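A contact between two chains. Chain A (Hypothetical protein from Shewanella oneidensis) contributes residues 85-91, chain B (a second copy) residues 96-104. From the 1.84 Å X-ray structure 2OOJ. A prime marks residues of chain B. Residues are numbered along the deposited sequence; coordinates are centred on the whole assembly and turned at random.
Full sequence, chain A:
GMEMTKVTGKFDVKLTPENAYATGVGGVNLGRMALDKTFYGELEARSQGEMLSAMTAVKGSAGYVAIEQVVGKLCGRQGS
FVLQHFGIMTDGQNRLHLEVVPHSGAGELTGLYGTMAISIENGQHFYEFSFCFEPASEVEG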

# COMPACT_ATOMS: atom_id res chain seq x y z
N HIS A 85 4.43 1.51 2.89
CA HIS A 85 3.88 2.88 2.75
C HIS A 85 2.42 2.86 2.32
O HIS A 85 2.02 2.10 1.39
CB HIS A 85 4.57 3.66 1.64
CG HIS A 85 6.05 3.76 1.74
ND1 HIS A 85 6.71 4.95 1.49
CD2 HIS A 85 7.02 2.83 1.93
CE1 HIS A 85 8.02 4.75 1.56
NE2 HIS A 85 8.23 3.47 1.85
N PHE A 86 1.64 3.75 2.92
CA PHE A 86 0.25 4.03 2.52
C PHE A 86 0.08 5.53 2.68
O PHE A 86 0.26 6.03 3.77
CB PHE A 86 -0.73 3.27 3.43
CG PHE A 86 -2.20 3.53 3.16
CD1 PHE A 86 -2.83 4.67 3.65
CD2 PHE A 86 -2.97 2.60 2.50
CE1 PHE A 86 -4.19 4.89 3.42
CE2 PHE A 86 -4.33 2.80 2.28
CZ PHE A 86 -4.92 3.97 2.74
N GLY A 87 -0.27 6.21 1.60
CA GLY A 87 -0.49 7.67 1.59
C GLY A 87 -1.77 8.03 0.89
O GLY A 87 -2.10 7.47 -0.13
N ILE A 88 -2.51 8.97 1.48
CA ILE A 88 -3.68 9.55 0.84
C ILE A 88 -3.55 11.05 1.00
O ILE A 88 -3.45 11.54 2.13
CB ILE A 88 -5.02 9.13 1.52
CG1 ILE A 88 -5.30 7.62 1.36
CG2 ILE A 88 -6.21 9.98 0.92
CD1 ILE A 88 -5.66 7.24 -0.04
N MSE A 89 -3.51 11.74 -0.12
CA MSE A 89 -3.49 13.20 -0.21
C MSE A 89 -4.91 13.62 -0.60
O MSE A 89 -5.40 13.19 -1.63
CB MSE A 89 -2.53 13.58 -1.33
CG MSE A 89 -1.78 14.87 -1.14
SE MSE A 89 -1.23 15.73 -2.84
CE MSE A 89 -0.46 14.12 -3.98
N THR A 90 -5.61 14.41 0.23
CA THR A 90 -6.93 14.95 -0.17
C THR A 90 -6.92 16.41 0.18
O THR A 90 -7.05 16.76 1.34
CB THR A 90 -8.11 14.28 0.53
OG1 THR A 90 -7.87 12.86 0.63
CG2 THR A 90 -9.40 14.56 -0.27
N ASP A 91 -6.83 17.24 -0.86
CA ASP A 91 -6.02 18.49 -0.89
C ASP A 91 -4.54 18.21 -0.55
O ASP A 91 -4.15 17.98 0.61
CB ASP A 91 -6.65 19.66 -0.10
CG ASP A 91 -6.52 19.54 1.41
OD1 ASP A 91 -5.42 19.87 1.94
OD2 ASP A 91 -7.51 19.17 2.09
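Chain B (96-104) LHLEVVPHS

Chain B lays an extended segment across the strand of chain A, the two running in roughly the same direction with a signed crossing angle of 27°. The strand axes come no closer than 10.5 Å, too far for backbone pairing, and no hydrogen bond joins the two stretches; side chains make the contact. On chain A every second residue, Phe86, Ile88 and Thr90, has its CA-to-CB bond pointing toward chain B, and their CA atoms lie nearest those of His97′ (9.4 Å), Val101′ (7.3 Å) and Pro102′ (6.6 Å) respectively, so the backbones draw together along the contact. Chain B starts with the same alternation, His97′ and Glu99′ pointing toward chain A and Leu98′ and Val100′ away, then enters a type II turn from Val101′ to Ser104′, closed by Ser104′ N bonding to Val101′ O at 3.0 Å.

Ile88 gives up the most surface. Its CG2 packs on Pro102′ CD at 3.7 Å and its CD1 reaches Val101′ CG2 at 4.3 Å, while CG1 lies 3.8 Å from Glu99′ OE2, so one branched side chain touches Glu99′ of the strand and both Val101′ and Pro102′ of the turn. Phe86, in the t rotamer, meets His97′ in an offset edge-to-face pair: the histidine directs its edge toward the phenyl face, with centroids 5.0 Å apart, planes at 81° and Phe86 CZ 3.2 Å from His97′ CD2. A very short hydrogen bond from His97′ NE2 to Glu99′ OE1, 2.5 Å, ties the two side chains together, and the same OE1 sits at the phenyl edge, 3.6 Å from Phe86 CZ. Thr90 carries the contact onto the turn, its OG1 3.5 Å from Pro102′ CG and its CG2 3.7 Å from His103′ CE1, at the imidazole edge.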

# COMPACT_ATOMS: atom_id res chain seq x y z
N LEU B 96 -6.16 -5.12 7.97
CA LEU B 96 -6.27 -4.56 6.62
C LEU B 96 -6.97 -3.23 6.67
O LEU B 96 -8.04 -3.13 7.26
CB LEU B 96 -7.09 -5.48 5.72
CG LEU B 96 -7.28 -4.98 4.29
CD1 LEU B 96 -5.95 -4.81 3.56
CD2 LEU B 96 -8.21 -5.89 3.49
N HIS B 97 -6.36 -2.21 6.08
CA HIS B 97 -7.03 -0.97 5.75
C HIS B 97 -7.30 -0.93 4.23
O HIS B 97 -6.38 -1.05 3.43
CB HIS B 97 -6.20 0.23 6.13
CG HIS B 97 -6.89 1.53 5.85
ND1 HIS B 97 -7.97 1.97 6.58
CD2 HIS B 97 -6.70 2.44 4.86
CE1 HIS B 97 -8.39 3.12 6.08
NE2 HIS B 97 -7.63 3.43 5.04
N LEU B 98 -8.56 -0.77 3.85
CA LEU B 98 -8.95 -0.80 2.46
C LEU B 98 -10.00 0.29 2.29
O LEU B 98 -11.06 0.22 2.91
CB LEU B 98 -9.53 -2.13 2.15
CG LEU B 98 -10.11 -2.44 0.78
CD1 LEU B 98 -9.20 -2.08 -0.35
CD2 LEU B 98 -10.46 -3.97 0.73
N GLU B 99 -9.65 1.31 1.52
CA GLU B 99 -10.54 2.47 1.35
C GLU B 99 -10.65 2.89 -0.10
O GLU B 99 -9.76 2.62 -0.91
CB GLU B 99 -10.08 3.64 2.22
CG GLU B 99 -8.93 4.41 1.73
CD GLU B 99 -8.64 5.62 2.60
OE1 GLU B 99 -8.08 5.42 3.68
OE2 GLU B 99 -8.95 6.77 2.20
N VAL B 100 -11.75 3.56 -0.41
CA VAL B 100 -11.91 4.23 -1.70
C VAL B 100 -11.01 5.48 -1.67
O VAL B 100 -11.05 6.22 -0.73
CB VAL B 100 -13.38 4.67 -1.93
CG1 VAL B 100 -13.47 5.60 -3.08
CG2 VAL B 100 -14.28 3.43 -2.18
N VAL B 101 -10.21 5.69 -2.72
CA VAL B 101 -9.36 6.84 -2.79
C VAL B 101 -10.29 8.01 -3.03
O VAL B 101 -11.06 8.00 -4.00
CB VAL B 101 -8.31 6.73 -3.90
CG1 VAL B 101 -7.45 7.99 -3.96
CG2 VAL B 101 -7.37 5.52 -3.62
N PRO B 102 -10.21 9.02 -2.17
CA PRO B 102 -11.08 10.22 -2.30
C PRO B 102 -11.03 10.86 -3.66
O PRO B 102 -9.95 11.11 -4.18
CB PRO B 102 -10.53 11.16 -1.24
CG PRO B 102 -9.98 10.20 -0.19
CD PRO B 102 -9.32 9.14 -0.99
N HIS B 103 -12.21 11.18 -4.18
CA HIS B 103 -12.40 11.78 -5.49
C HIS B 103 -12.06 10.85 -6.67
O HIS B 103 -12.03 11.30 -7.83
CB HIS B 103 -11.68 13.14 -5.59
CG HIS B 103 -12.13 14.14 -4.57
ND1 HIS B 103 -11.30 14.60 -3.58
CD2 HIS B 103 -13.30 14.78 -4.41
CE1 HIS B 103 -11.96 15.46 -2.82
NE2 HIS B 103 -13.17 15.60 -3.32
N SER B 104 -11.82 9.54 -6.40
CA SER B 104 -11.64 8.58 -7.48
C SER B 104 -12.96 8.14 -8.09
O SER B 104 -12.95 7.54 -9.17
CB SER B 104 -10.86 7.33 -7.04
OG SER B 104 -11.58 6.53 -6.07